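Local atomic coordinates of magnesium and cobalt efflux protein CorC (Pseudomonas aeruginosa, PDB entry 3LLB), a protein that probably takes part in magnesium and cobalt ion transport, the piece in this crystal being its C-terminal transporter-associated domain. Residues F11-L16 / L76-L81. Residues are numbered along the deposited sequence; the frame is centred on the assembly and turned at random.
Sequences FIVKAL and LRLSPL
Strand 11-14 and the 76-80 part of strand 73-80 run antiparallel with a marked twist, 133° between their directions, joined by four backbone hydrogen bonds around the non-hydrogen-bonded pair I12-R77. At one hydrogen-bonded pair, L78 N reaches F11 O at 2.8 Å while F11 N gives the longer return bond, 3.1 Å to L78 O. At the other, V13 N points almost straight at L76 O (2.8 Å, 172° at the hydrogen) and L76 N answers to V13 O. Both F11 O and L76 O also take a CA-H contact, from R77 and I12 respectively. These are neighbouring inner strands of the antiparallel sheet of the transporter-associated domain, with strand 3-5 beyond 11-14 and strand 61-68 beyond 73-80. F11, V13, L76 and L78 share one face. The V13 and L78 side chains cross obliquely, V13 CG2 meeting L78 CB at 4.0 Å; both pack against F22 and F26 of helix 19-26, and the F11 ring meets F26 edge-to-face. L76 CG sits beside its own backbone N (chi1 -63°), and from there CD1 comes to 4.3 Å from A15 CB, just past the strand end. On the other face R77 extends its chain, CG anti to N, to a salt bridge with D10.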
loop_
_atom_site.group_PDB
_atom_site.type_symbol
_atom_site.label_atom_id
_atom_site.label_comp_id
_atom_site.label_asym_id
_atom_site.label_seq_id
_atom_site.Cartn_x
_atom_site.Cartn_y
_atom_site.Cartn_z
ATOM N N PHE A 11 -8.476 -3.583 -3.856
ATOM C CA PHE A 11 -8.710 -3.239 -2.472
ATOM C C PHE A 11 -8.303 -1.801 -2.269
ATOM O O PHE A 11 -7.349 -1.343 -2.933
ATOM C CB PHE A 11 -7.881 -4.109 -1.548
ATOM C CG PHE A 11 -8.256 -5.557 -1.601
ATOM C CD1 PHE A 11 -9.192 -6.063 -0.706
ATOM C CD2 PHE A 11 -7.714 -6.377 -2.551
ATOM C CE1 PHE A 11 -9.541 -7.404 -0.768
ATOM C CE2 PHE A 11 -8.101 -7.761 -2.608
ATOM C CZ PHE A 11 -8.977 -8.215 -1.743
ATOM N N ILE A 12 -9.013 -1.105 -1.395
ATOM C CA ILE A 12 -8.501 0.131 -0.783
ATOM C C ILE A 12 -7.777 -0.277 0.510
ATOM O O ILE A 12 -8.355 -0.927 1.355
ATOM C CB ILE A 12 -9.586 1.203 -0.507
ATOM C CG1 ILE A 12 -10.393 1.508 -1.762
ATOM C CG2 ILE A 12 -8.891 2.471 -0.026
ATOM C CD1 ILE A 12 -11.581 2.411 -1.512
ATOM N N VAL A 13 -6.508 0.106 0.658
ATOM C CA VAL A 13 -5.671 -0.234 1.792
ATOM C C VAL A 13 -5.204 1.014 2.492
ATOM O O VAL A 13 -4.632 1.911 1.851
ATOM C CB VAL A 13 -4.499 -1.102 1.303
ATOM C CG1 VAL A 13 -3.594 -1.480 2.429
ATOM C CG2 VAL A 13 -5.005 -2.386 0.595
ATOM N N LYS A 14 -5.433 1.119 3.809
ATOM C CA LYS A 14 -4.906 2.256 4.575
ATOM C C LYS A 14 -3.371 2.195 4.667
ATOM O O LYS A 14 -2.786 1.095 4.834
ATOM C CB LYS A 14 -5.513 2.259 5.961
ATOM C CG LYS A 14 -6.995 2.695 6.014
ATOM C CD LYS A 14 -7.459 2.612 7.421
ATOM C CE LYS A 14 -8.874 3.088 7.535
ATOM N NZ LYS A 14 -9.435 2.838 8.904
ATOM N N ALA A 15 -2.710 3.357 4.505
ATOM C CA ALA A 15 -1.260 3.419 4.625
ATOM C C ALA A 15 -0.710 2.978 6.012
ATOM O O ALA A 15 0.369 2.440 6.138
ATOM C CB ALA A 15 -0.801 4.856 4.206
ATOM N N LEU A 16 -1.498 3.164 7.054
ATOM C CA LEU A 16 -1.151 2.767 8.424
ATOM C C LEU A 16 -1.243 1.264 8.691
ATOM O O LEU A 16 -0.797 0.805 9.747
ATOM C CB LEU A 16 -2.004 3.590 9.465
ATOM C CG LEU A 16 -3.563 3.634 9.317
ATOM C CD1 LEU A 16 -4.195 2.278 9.723
ATOM C CD2 LEU A 16 -4.362 4.847 9.982
ATOM N N LEU A 76 -4.190 3.634 -0.526
ATOM C CA LEU A 76 -3.637 3.010 -1.701
ATOM C C LEU A 76 -4.733 2.165 -2.296
ATOM O O LEU A 76 -5.511 1.583 -1.561
ATOM C CB LEU A 76 -2.449 2.111 -1.319
ATOM C CG LEU A 76 -1.438 3.088 -0.739
ATOM C CD1 LEU A 76 -0.903 2.630 0.519
ATOM C CD2 LEU A 76 -0.455 3.507 -1.814
ATOM N N ARG A 77 -4.811 2.085 -3.611
ATOM C CA ARG A 77 -5.540 1.042 -4.286
ATOM C C ARG A 77 -4.584 -0.080 -4.669
ATOM O O ARG A 77 -3.611 0.149 -5.328
ATOM C CB ARG A 77 -6.196 1.575 -5.529
ATOM C CG ARG A 77 -7.089 0.617 -6.243
ATOM C CD ARG A 77 -8.091 1.327 -7.102
ATOM N NE ARG A 77 -8.764 0.373 -7.989
ATOM C CZ ARG A 77 -9.970 0.514 -8.488
ATOM N NH1 ARG A 77 -10.691 1.579 -8.184
ATOM N NH2 ARG A 77 -10.464 -0.433 -9.275
ATOM N N LEU A 78 -4.880 -1.260 -4.200
ATOM C CA LEU A 78 -4.068 -2.464 -4.435
ATOM C C LEU A 78 -4.677 -3.306 -5.534
ATOM O O LEU A 78 -5.834 -3.627 -5.438
ATOM C CB LEU A 78 -4.018 -3.268 -3.156
ATOM C CG LEU A 78 -3.063 -4.443 -3.130
ATOM C CD1 LEU A 78 -1.589 -4.002 -2.926
ATOM C CD2 LEU A 78 -3.473 -5.455 -2.066
ATOM N N SER A 79 -3.946 -3.601 -6.594
ATOM C CA SER A 79 -4.398 -4.451 -7.710
ATOM C C SER A 79 -3.407 -5.634 -7.784
ATOM O O SER A 79 -2.209 -5.445 -7.681
ATOM C CB SER A 79 -4.350 -3.651 -9.039
ATOM O OG SER A 79 -5.178 -2.510 -9.064
ATOM N N PRO A 80 -3.883 -6.883 -8.001
ATOM C CA PRO A 80 -2.901 -7.957 -8.276
ATOM C C PRO A 80 -2.194 -7.815 -9.618
ATOM O O PRO A 80 -2.830 -7.380 -10.566
ATOM C CB PRO A 80 -3.763 -9.224 -8.349
ATOM C CG PRO A 80 -5.155 -8.765 -8.612
ATOM C CD PRO A 80 -5.273 -7.379 -7.996
ATOM N N LEU A 81 -0.929 -8.210 -9.753
ATOM C CA LEU A 81 -0.287 -8.120 -11.084
ATOM C C LEU A 81 -0.766 -9.145 -12.158
ATOM O O LEU A 81 -0.960 -8.781 -13.318
ATOM C CB LEU A 81 1.246 -8.155 -10.981
ATOM C CG LEU A 81 2.001 -6.958 -10.411
ATOM C CD1 LEU A 81 3.524 -7.242 -10.398
ATOM C CD2 LEU A 81 1.678 -5.689 -11.174
#